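Local coordinates for protein hydrolase, alpha/beta hydrolase FOLD family (Staphylococcus aureus, PDB 2XMZ) that catalyses pyruvate elimination to form 2-succinyl-6-hydroxy-2,4-cyclohexadiene-1-carboxylate in menaquinone biosynthesis, at residues V139-G144 with K183-L188; G24-S29 with L147-W152; Y68-L73 with L98-N103. One frame throughout, in Å; residues are numbered along the deposited sequence.

Contact 1 (V139-G144 with K183-L188)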
loop_
_atom_site.group_PDB
_atom_site.type_symbol
_atom_site.label_atom_id
_atom_site.label_comp_id
_atom_site.label_asym_id
_atom_site.label_seq_id
_atom_site.Cartn_x
_atom_site.Cartn_y
_atom_site.Cartn_z
ATOM N N VAL A 139 0.861 -13.924 -18.151
ATOM C CA VAL A 139 0.053 -13.089 -19.056
ATOM C C VAL A 139 0.741 -11.739 -19.321
ATOM O O VAL A 139 0.710 -11.220 -20.435
ATOM C CB VAL A 139 -1.371 -12.838 -18.491
ATOM C CG1 VAL A 139 -2.144 -11.868 -19.389
ATOM C CG2 VAL A 139 -2.149 -14.157 -18.349
ATOM N N LEU A 140 1.362 -11.181 -18.284
ATOM C CA LEU A 140 2.074 -9.911 -18.413
ATOM C C LEU A 140 3.312 -10.042 -19.306
ATOM O O LEU A 140 3.427 -9.323 -20.288
ATOM C CB LEU A 140 2.431 -9.343 -17.033
ATOM C CG LEU A 140 1.283 -8.616 -16.310
ATOM C CD1 LEU A 140 1.486 -8.607 -14.770
ATOM C CD2 LEU A 140 1.159 -7.186 -16.851
ATOM N N ASP A 141 4.219 -10.963 -18.966
ATOM C CA ASP A 141 5.436 -11.233 -19.750
ATOM C C ASP A 141 5.163 -11.470 -21.242
ATOM O O ASP A 141 6.029 -11.208 -22.090
ATOM C CB ASP A 141 6.154 -12.472 -19.200
ATOM C CG ASP A 141 7.157 -12.157 -18.097
ATOM O OD1 ASP A 141 7.413 -10.960 -17.798
ATOM O OD2 ASP A 141 7.703 -13.140 -17.530
ATOM N N ILE A 142 3.968 -11.974 -21.547
ATOM C CA ILE A 142 3.599 -12.417 -22.901
ATOM C C ILE A 142 2.657 -11.448 -23.641
ATOM O O ILE A 142 2.977 -11.010 -24.748
ATOM C CB ILE A 142 3.007 -13.870 -22.890
ATOM C CG1 ILE A 142 4.070 -14.872 -22.403
ATOM C CG2 ILE A 142 2.474 -14.266 -24.283
ATOM C CD1 ILE A 142 3.554 -16.292 -22.146
ATOM N N ALA A 143 1.520 -11.104 -23.027
ATOM C CA ALA A 143 0.502 -10.287 -23.703
ATOM C C ALA A 143 0.638 -8.761 -23.526
ATOM O O ALA A 143 -0.015 -7.989 -24.240
ATOM C CB ALA A 143 -0.911 -10.767 -23.338
ATOM N N GLY A 144 1.472 -8.328 -22.584
ATOM C CA GLY A 144 1.789 -6.900 -22.424
ATOM C C GLY A 144 0.917 -6.141 -21.436
ATOM O O GLY A 144 -0.010 -6.704 -20.849
ATOM N N LYS A 183 8.211 -6.032 -15.170
ATOM C CA LYS A 183 8.372 -5.711 -13.766
ATOM C C LYS A 183 7.140 -6.059 -12.946
ATOM O O LYS A 183 7.281 -6.529 -11.827
ATOM C CB LYS A 183 8.763 -4.239 -13.546
ATOM C CG LYS A 183 10.120 -3.926 -14.107
ATOM C CD LYS A 183 10.600 -2.522 -13.765
ATOM C CE LYS A 183 11.989 -2.282 -14.375
ATOM N NZ LYS A 183 12.560 -1.002 -13.892
ATOM N N MET A 184 5.941 -5.833 -13.500
ATOM C CA MET A 184 4.718 -6.215 -12.810
ATOM C C MET A 184 4.712 -7.723 -12.574
ATOM O O MET A 184 4.343 -8.175 -11.504
ATOM C CB MET A 184 3.475 -5.750 -13.596
ATOM C CG MET A 184 3.376 -4.215 -13.719
ATOM S SD MET A 184 3.211 -3.435 -12.060
ATOM C CE MET A 184 4.913 -2.980 -11.711
ATOM N N ALA A 185 5.151 -8.483 -13.572
ATOM C CA ALA A 185 5.251 -9.938 -13.452
ATOM C C ALA A 185 6.200 -10.341 -12.316
ATOM O O ALA A 185 5.863 -11.199 -11.499
ATOM C CB ALA A 185 5.709 -10.557 -14.788
ATOM N N LYS A 186 7.366 -9.692 -12.241
ATOM C CA LYS A 186 8.322 -10.019 -11.228
ATOM C C LYS A 186 7.759 -9.643 -9.865
ATOM O O LYS A 186 7.888 -10.416 -8.936
ATOM C CB LYS A 186 9.697 -9.396 -11.505
ATOM C CG LYS A 186 10.764 -9.812 -10.480
ATOM C CD LYS A 186 12.127 -9.248 -10.827
ATOM C CE LYS A 186 13.155 -9.486 -9.703
ATOM N NZ LYS A 186 13.324 -10.937 -9.401
ATOM N N ALA A 187 7.122 -8.467 -9.748
ATOM C CA ALA A 187 6.467 -8.082 -8.486
ATOM C C ALA A 187 5.499 -9.166 -8.006
ATOM O O ALA A 187 5.531 -9.560 -6.830
ATOM C CB ALA A 187 5.742 -6.720 -8.622
ATOM N N LEU A 188 4.646 -9.642 -8.898
ATOM C CA LEU A 188 3.719 -10.744 -8.559
ATOM C C LEU A 188 4.432 -12.010 -8.095
ATOM O O LEU A 188 4.091 -12.564 -7.046
ATOM C CB LEU A 188 2.786 -11.070 -9.730
ATOM C CG LEU A 188 1.727 -10.005 -10.055
ATOM C CD1 LEU A 188 1.017 -10.347 -11.363
ATOM C CD2 LEU A 188 0.731 -9.802 -8.898
#

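Contact 2 (G24-S29 with L147-W152)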
loop_
_atom_site.group_PDB
_atom_site.type_symbol
_atom_site.label_atom_id
_atom_site.label_comp_id
_atom_site.label_asym_id
_atom_site.label_seq_id
_atom_site.Cartn_x
_atom_site.Cartn_y
_atom_site.Cartn_z
ATOM N N GLY A 24 -0.091 0.849 -4.173
ATOM C CA GLY A 24 -0.554 -0.504 -4.464
ATOM C C GLY A 24 0.007 -1.039 -5.787
ATOM O O GLY A 24 0.739 -0.335 -6.497
ATOM N N PHE A 25 -0.347 -2.277 -6.094
ATOM C CA PHE A 25 0.070 -2.972 -7.298
ATOM C C PHE A 25 -0.376 -2.238 -8.561
ATOM O O PHE A 25 -1.480 -1.665 -8.603
ATOM C CB PHE A 25 -0.476 -4.400 -7.290
ATOM C CG PHE A 25 -0.080 -5.189 -8.506
ATOM C CD1 PHE A 25 1.256 -5.540 -8.705
ATOM C CD2 PHE A 25 -1.024 -5.569 -9.446
ATOM C CE1 PHE A 25 1.645 -6.257 -9.813
ATOM C CE2 PHE A 25 -0.653 -6.301 -10.578
ATOM C CZ PHE A 25 0.690 -6.649 -10.767
ATOM N N LEU A 26 0.467 -2.250 -9.586
ATOM C CA LEU A 26 0.127 -1.673 -10.895
ATOM C C LEU A 26 -0.088 -0.168 -10.800
ATOM O O LEU A 26 -0.932 0.411 -11.495
ATOM C CB LEU A 26 -1.138 -2.317 -11.481
ATOM C CG LEU A 26 -1.196 -3.285 -12.667
ATOM C CD1 LEU A 26 -2.625 -3.298 -13.228
ATOM C CD2 LEU A 26 -0.215 -2.996 -13.779
ATOM N N SER A 27 0.671 0.470 -9.928
ATOM C CA SER A 27 0.478 1.877 -9.646
ATOM C C SER A 27 1.798 2.335 -9.104
ATOM O O SER A 27 2.771 1.589 -9.154
ATOM C CB SER A 27 -0.636 2.056 -8.603
ATOM O OG SER A 27 -0.764 3.411 -8.191
ATOM N N ASP A 28 1.862 3.574 -8.629
ATOM C CA ASP A 28 3.067 4.047 -7.999
ATOM C C ASP A 28 2.702 5.243 -7.136
ATOM O O ASP A 28 1.508 5.537 -6.906
ATOM C CB ASP A 28 4.186 4.363 -9.034
ATOM C CG ASP A 28 3.745 5.307 -10.130
ATOM O OD1 ASP A 28 3.866 4.948 -11.326
ATOM O OD2 ASP A 28 3.295 6.427 -9.833
ATOM N N SER A 29 3.733 5.955 -6.708
ATOM C CA SER A 29 3.570 7.081 -5.798
ATOM C C SER A 29 2.689 8.199 -6.338
ATOM O O SER A 29 2.167 8.995 -5.555
ATOM C CB SER A 29 4.925 7.633 -5.430
ATOM O OG SER A 29 5.585 6.686 -4.596
ATOM N N LEU A 147 -3.371 -5.128 -22.454
ATOM C CA LEU A 147 -4.361 -6.201 -22.370
ATOM C C LEU A 147 -4.580 -6.615 -20.906
ATOM O O LEU A 147 -5.706 -6.855 -20.477
ATOM C CB LEU A 147 -3.961 -7.385 -23.265
ATOM C CG LEU A 147 -3.925 -7.116 -24.793
ATOM C CD1 LEU A 147 -3.205 -8.229 -25.548
ATOM C CD2 LEU A 147 -5.301 -6.840 -25.432
ATOM N N PHE A 148 -3.499 -6.653 -20.136
ATOM C CA PHE A 148 -3.608 -6.939 -18.705
ATOM C C PHE A 148 -4.482 -5.930 -17.976
ATOM O O PHE A 148 -5.372 -6.315 -17.208
ATOM C CB PHE A 148 -2.228 -7.034 -18.050
ATOM C CG PHE A 148 -2.284 -7.461 -16.625
ATOM C CD1 PHE A 148 -2.343 -8.816 -16.289
ATOM C CD2 PHE A 148 -2.318 -6.509 -15.607
ATOM C CE1 PHE A 148 -2.419 -9.212 -14.971
ATOM C CE2 PHE A 148 -2.393 -6.901 -14.277
ATOM C CZ PHE A 148 -2.440 -8.260 -13.962
ATOM N N VAL A 149 -4.219 -4.641 -18.212
ATOM C CA VAL A 149 -4.972 -3.544 -17.585
ATOM C C VAL A 149 -6.452 -3.600 -17.990
ATOM O O VAL A 149 -7.331 -3.393 -17.157
ATOM C CB VAL A 149 -4.357 -2.152 -17.917
ATOM C CG1 VAL A 149 -5.246 -1.014 -17.423
ATOM C CG2 VAL A 149 -2.971 -2.004 -17.283
ATOM N N ASN A 150 -6.722 -3.901 -19.262
ATOM C CA ASN A 150 -8.098 -4.063 -19.717
ATOM C C ASN A 150 -8.866 -5.095 -18.875
ATOM O O ASN A 150 -9.991 -4.829 -18.423
ATOM C CB ASN A 150 -8.137 -4.389 -21.215
ATOM C CG ASN A 150 -7.729 -3.203 -22.076
ATOM O OD1 ASN A 150 -7.680 -2.059 -21.610
ATOM N ND2 ASN A 150 -7.447 -3.468 -23.342
ATOM N N ASP A 151 -8.231 -6.244 -18.627
ATOM C CA ASP A 151 -8.813 -7.299 -17.797
ATOM C C ASP A 151 -8.832 -6.899 -16.307
ATOM O O ASP A 151 -9.815 -7.152 -15.616
ATOM C CB ASP A 151 -8.059 -8.624 -17.984
ATOM C CG ASP A 151 -8.324 -9.281 -19.333
ATOM O OD1 ASP A 151 -9.038 -8.707 -20.194
ATOM O OD2 ASP A 151 -7.811 -10.404 -19.533
ATOM N N TRP A 152 -7.751 -6.268 -15.837
ATOM C CA TRP A 152 -7.623 -5.825 -14.446
ATOM C C TRP A 152 -8.742 -4.861 -14.071
ATOM O O TRP A 152 -9.350 -5.000 -12.999
ATOM C CB TRP A 152 -6.273 -5.153 -14.227
ATOM C CG TRP A 152 -5.847 -5.008 -12.798
ATOM C CD1 TRP A 152 -5.773 -3.849 -12.080
ATOM C CD2 TRP A 152 -5.382 -6.049 -11.928
ATOM N NE1 TRP A 152 -5.289 -4.104 -10.813
ATOM C CE2 TRP A 152 -5.051 -5.448 -10.692
ATOM C CE3 TRP A 152 -5.212 -7.432 -12.074
ATOM C CZ2 TRP A 152 -4.576 -6.187 -9.593
ATOM C CZ3 TRP A 152 -4.737 -8.168 -10.976
ATOM C CH2 TRP A 152 -4.422 -7.539 -9.759
HETATM O O HOH W 1 -4.336 -2.722 -8.585
#

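Contact 3 (Y68-L73 with L98-N103)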
loop_
_atom_site.group_PDB
_atom_site.type_symbol
_atom_site.label_atom_id
_atom_site.label_comp_id
_atom_site.label_asym_id
_atom_site.label_seq_id
_atom_site.Cartn_x
_atom_site.Cartn_y
_atom_site.Cartn_z
ATOM N N TYR A 68 14.038 -8.337 1.127
ATOM C CA TYR A 68 14.567 -7.337 0.187
ATOM C C TYR A 68 13.866 -5.985 0.331
ATOM O O TYR A 68 14.514 -4.944 0.429
ATOM C CB TYR A 68 14.456 -7.825 -1.264
ATOM C CG TYR A 68 14.969 -6.811 -2.272
ATOM C CD1 TYR A 68 16.327 -6.788 -2.647
ATOM C CD2 TYR A 68 14.103 -5.878 -2.850
ATOM C CE1 TYR A 68 16.813 -5.844 -3.570
ATOM C CE2 TYR A 68 14.568 -4.936 -3.776
ATOM C CZ TYR A 68 15.919 -4.922 -4.124
ATOM O OH TYR A 68 16.357 -3.994 -5.030
ATOM N N ILE A 69 12.546 -5.999 0.319
ATOM C CA ILE A 69 11.769 -4.759 0.466
ATOM C C ILE A 69 12.005 -4.116 1.840
ATOM O O ILE A 69 12.127 -2.889 1.940
ATOM C CB ILE A 69 10.275 -4.993 0.232
ATOM C CG1 ILE A 69 10.036 -5.392 -1.220
ATOM C CG2 ILE A 69 9.440 -3.723 0.576
ATOM C CD1 ILE A 69 8.841 -6.269 -1.386
ATOM N N THR A 70 12.094 -4.934 2.881
ATOM C CA THR A 70 12.419 -4.427 4.230
ATOM C C THR A 70 13.755 -3.709 4.250
ATOM O O THR A 70 13.858 -2.622 4.831
ATOM C CB THR A 70 12.407 -5.564 5.241
ATOM O OG1 THR A 70 11.078 -6.058 5.289
ATOM C CG2 THR A 70 12.843 -5.089 6.677
ATOM N N THR A 71 14.774 -4.307 3.623
ATOM C CA THR A 71 16.076 -3.657 3.522
ATOM C C THR A 71 15.990 -2.340 2.779
ATOM O O THR A 71 16.563 -1.337 3.188
ATOM C CB THR A 71 17.111 -4.565 2.849
ATOM O OG1 THR A 71 17.349 -5.683 3.704
ATOM C CG2 THR A 71 18.437 -3.820 2.612
ATOM N N LEU A 72 15.289 -2.367 1.659
ATOM C CA LEU A 72 15.014 -1.185 0.885
ATOM C C LEU A 72 14.460 -0.072 1.761
ATOM O O LEU A 72 14.948 1.078 1.732
ATOM C CB LEU A 72 13.991 -1.560 -0.190
ATOM C CG LEU A 72 13.635 -0.631 -1.330
ATOM C CD1 LEU A 72 13.071 -1.505 -2.469
ATOM C CD2 LEU A 72 12.608 0.446 -0.888
ATOM N N LEU A 73 13.439 -0.417 2.537
ATOM C CA LEU A 73 12.799 0.554 3.411
ATOM C C LEU A 73 13.697 0.959 4.583
ATOM O O LEU A 73 13.731 2.132 4.939
ATOM C CB LEU A 73 11.446 0.047 3.921
ATOM C CG LEU A 73 10.349 -0.316 2.920
ATOM C CD1 LEU A 73 9.034 -0.577 3.694
ATOM C CD2 LEU A 73 10.136 0.758 1.862
ATOM N N LEU A 98 2.621 -3.780 6.777
ATOM C CA LEU A 98 2.444 -4.738 7.888
ATOM C C LEU A 98 3.721 -5.540 8.127
ATOM O O LEU A 98 4.163 -5.696 9.266
ATOM C CB LEU A 98 1.286 -5.702 7.573
ATOM C CG LEU A 98 -0.111 -5.179 7.928
ATOM C CD1 LEU A 98 -1.181 -6.057 7.273
ATOM C CD2 LEU A 98 -0.309 -5.174 9.407
ATOM N N TYR A 99 4.342 -6.017 7.040
ATOM C CA TYR A 99 5.579 -6.778 7.158
ATOM C C TYR A 99 6.627 -5.922 7.827
ATOM O O TYR A 99 7.382 -6.393 8.714
ATOM C CB TYR A 99 6.067 -7.288 5.790
ATOM C CG TYR A 99 7.225 -8.253 5.918
ATOM C CD1 TYR A 99 7.003 -9.618 6.008
ATOM C CD2 TYR A 99 8.539 -7.793 5.981
ATOM C CE1 TYR A 99 8.060 -10.528 6.140
ATOM C CE2 TYR A 99 9.621 -8.699 6.123
ATOM C CZ TYR A 99 9.361 -10.059 6.204
ATOM O OH TYR A 99 10.392 -10.963 6.338
ATOM N N TYR A 100 6.667 -4.654 7.436
ATOM C CA TYR A 100 7.657 -3.766 7.965
ATOM C C TYR A 100 7.404 -3.436 9.430
ATOM O O TYR A 100 8.352 -3.360 10.197
ATOM C CB TYR A 100 7.797 -2.470 7.158
ATOM C CG TYR A 100 9.089 -1.782 7.504
ATOM C CD1 TYR A 100 10.278 -2.116 6.843
ATOM C CD2 TYR A 100 9.148 -0.835 8.539
ATOM C CE1 TYR A 100 11.476 -1.493 7.185
ATOM C CE2 TYR A 100 10.315 -0.215 8.874
ATOM C CZ TYR A 100 11.488 -0.559 8.196
ATOM O OH TYR A 100 12.657 0.059 8.545
ATOM N N ALA A 101 6.143 -3.240 9.807
ATOM C CA ALA A 101 5.790 -2.986 11.216
ATOM C C ALA A 101 6.255 -4.112 12.115
ATOM O O ALA A 101 6.582 -3.879 13.274
ATOM C CB ALA A 101 4.268 -2.770 11.390
ATOM N N ILE A 102 6.247 -5.338 11.579
ATOM C CA ILE A 102 6.615 -6.537 12.339
ATOM C C ILE A 102 8.114 -6.868 12.272
ATOM O O ILE A 102 8.700 -7.324 13.256
ATOM C CB ILE A 102 5.804 -7.753 11.812
ATOM C CG1 ILE A 102 4.314 -7.552 12.111
ATOM C CG2 ILE A 102 6.310 -9.080 12.399
ATOM C CD1 ILE A 102 3.372 -8.404 11.252
ATOM N N ASN A 103 8.722 -6.636 11.112
ATOM C CA ASN A 103 10.065 -7.126 10.836
ATOM C C ASN A 103 11.069 -6.049 10.512
ATOM O O ASN A 103 12.264 -6.339 10.446
ATOM C CB ASN A 103 10.028 -8.111 9.671
ATOM C CG ASN A 103 9.260 -9.365 10.010
ATOM O OD1 ASN A 103 9.663 -10.129 10.868
ATOM N ND2 ASN A 103 8.146 -9.575 9.335
#

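Contact 1 (V139-G144 with K183-L188)
An antiparallel helix pair in the helical region inserted between strands 110-114 and 210-215, the cap of this alpha/beta hydrolase fold, meets through L140 on helix 123-143 and A185 on helix 181-191. The short axis segments run at 164° to each other and approach to 8.6 Å. That close spacing suits an alanine in the middle: A185 has only a methyl group to accommodate, so its CA lies 5.9 Å from the CA of L140, and the CB atoms of L140 and A185 meet at 4.2 Å. L140 carries most of the contact from the other side. Its CG stands anti to the carbonyl carbon (chi1 -80°), and from there CD1 reaches across the interface, lying 3.7 Å from CB of M184. The same methyl group meets CD1 of L188 at 3.9 Å, the two leucine side chains crossing at about a right angle. One methyl carbon thus touches residues a full helical turn apart. M184 gives this interface its CB alone, because the chain beyond bends at chi2 and carries the sulfur toward the loop that holds L26, a turn that an unbranched, flexible residue makes easily. L140 also touches I145 and F148 of helix 145-152. Between the two segments no hydrogen bond forms, and the packing is apolar apart from its solvent-side border. There D141 lays its carboxylate beside A185, whose small methyl leaves room for it. The acid's two oxygens have different partners: OD2 forms a salt bridge with R189, one turn beyond A185, adding an electrostatic tie between the helices, while OD1 rests 3.5 Å from CB of A185.

Contact 2 (G24-S29 with L147-W152)
L26 reaches from the loop after strand 17-22 into a nest of aromatic side chains on helix 145-152. Its CB already points at that helix, and chi1 of -108°, close to an eclipsed value, sets CG 4.1 Å from CE2 of F148. Beyond CG the branches part. CD2 of L26 lies 3.8 Å from CG of M184. CD1 of L26 goes over W152, 3.4 Å from CD1 of W152 and 3.6 Å from the centroid of the five-membered ring, only 20° off the normal: a CH-pi contact. The same methyl also lies in the plane of the F148 ring, at its edge. F25 adds an offset edge-to-face pair, turning its CD2-CE2 edge to the same face of W152, with planes at 65°. A branched aliphatic can thus meet a face and an edge at once. One water donates to O of F25 (3.0 Å) and accepts from NE1 of W152 (2.8 Å), giving the indole N-H an acceptor while the ring face stays in apolar company. L26 N also hydrogen-bonds H53 NE2; with the apolar packing, these ties probably help fix a loop that in this family usually supplies an oxyanion-hole amide.

Contact 3 (Y68-L73 with L98-N103)
T70 meets both Y99 and Y100 where helix 66-77 crosses helix 92-103 at 76°. The short axis segments come within 10.1 Å, and the compact threonine lets its CA lie 6.1 Å from the CA of Y100. Its OG1 sits at the edge of the Y99 ring, near the plane and 3.1 Å from CE2, where the slightly positive rim hydrogens of an aromatic ring suit an oxygen. The backbone O of T70 treats Y100 likewise, lying in the ring plane 3.5 Å from CE1. CG2 of T70, anti to its own backbone N, meets CE1 of Y100 at 3.9 Å. L73, one turn on, fills in alongside Y100: its CB is 3.6 Å from CE1, and its CD1 is 3.7 Å from CD1 of the tyrosine.

Outward from these, T70 OG1 is held by a hydrogen bond with O of F66, four residues earlier in its helix; chi1 of -64° puts OG1 beside the backbone N, within range of that carbonyl. The F66 ring also meets Y99. Over the centre of the Y99 ring stands ND2 of N103, which donates a weak bond to O of Y99. The hydroxyl of Y100 bonds D74 OD1 on helix 66-77, which ties the helices together, and also N of I106 after its own helix. L73 leans on I48 and L98 on L113, so both helices rest on the central sheet. The chemistry is mixed: tyrosines offer apolar rings and weakly polar edges to the contact, while hydrogen bonds beyond it take up the hydroxyls of T70 and Y100.

Contacts 1 and 2 form one continuous core, their centres 10 Å apart. L140 packs CD2 on CG of F148 at 3.5 Å, CG of L188 lies 3.6 Å from CZ of F25, and SD of M184 sits 3.7 Å from CA of L26, so helix 181-191 is shared between cap packing and the loop 24-29. F25 of contact 2 lies near, without touching, the probable Ser-His-Asp triad of S91, H245 and D218. Contact 3 stands apart, its centre about 23 Å from each of the others, within the sheet-and-helix body, where it packs the later part of the helix that begins just after S91 on the likely nucleophile elbow.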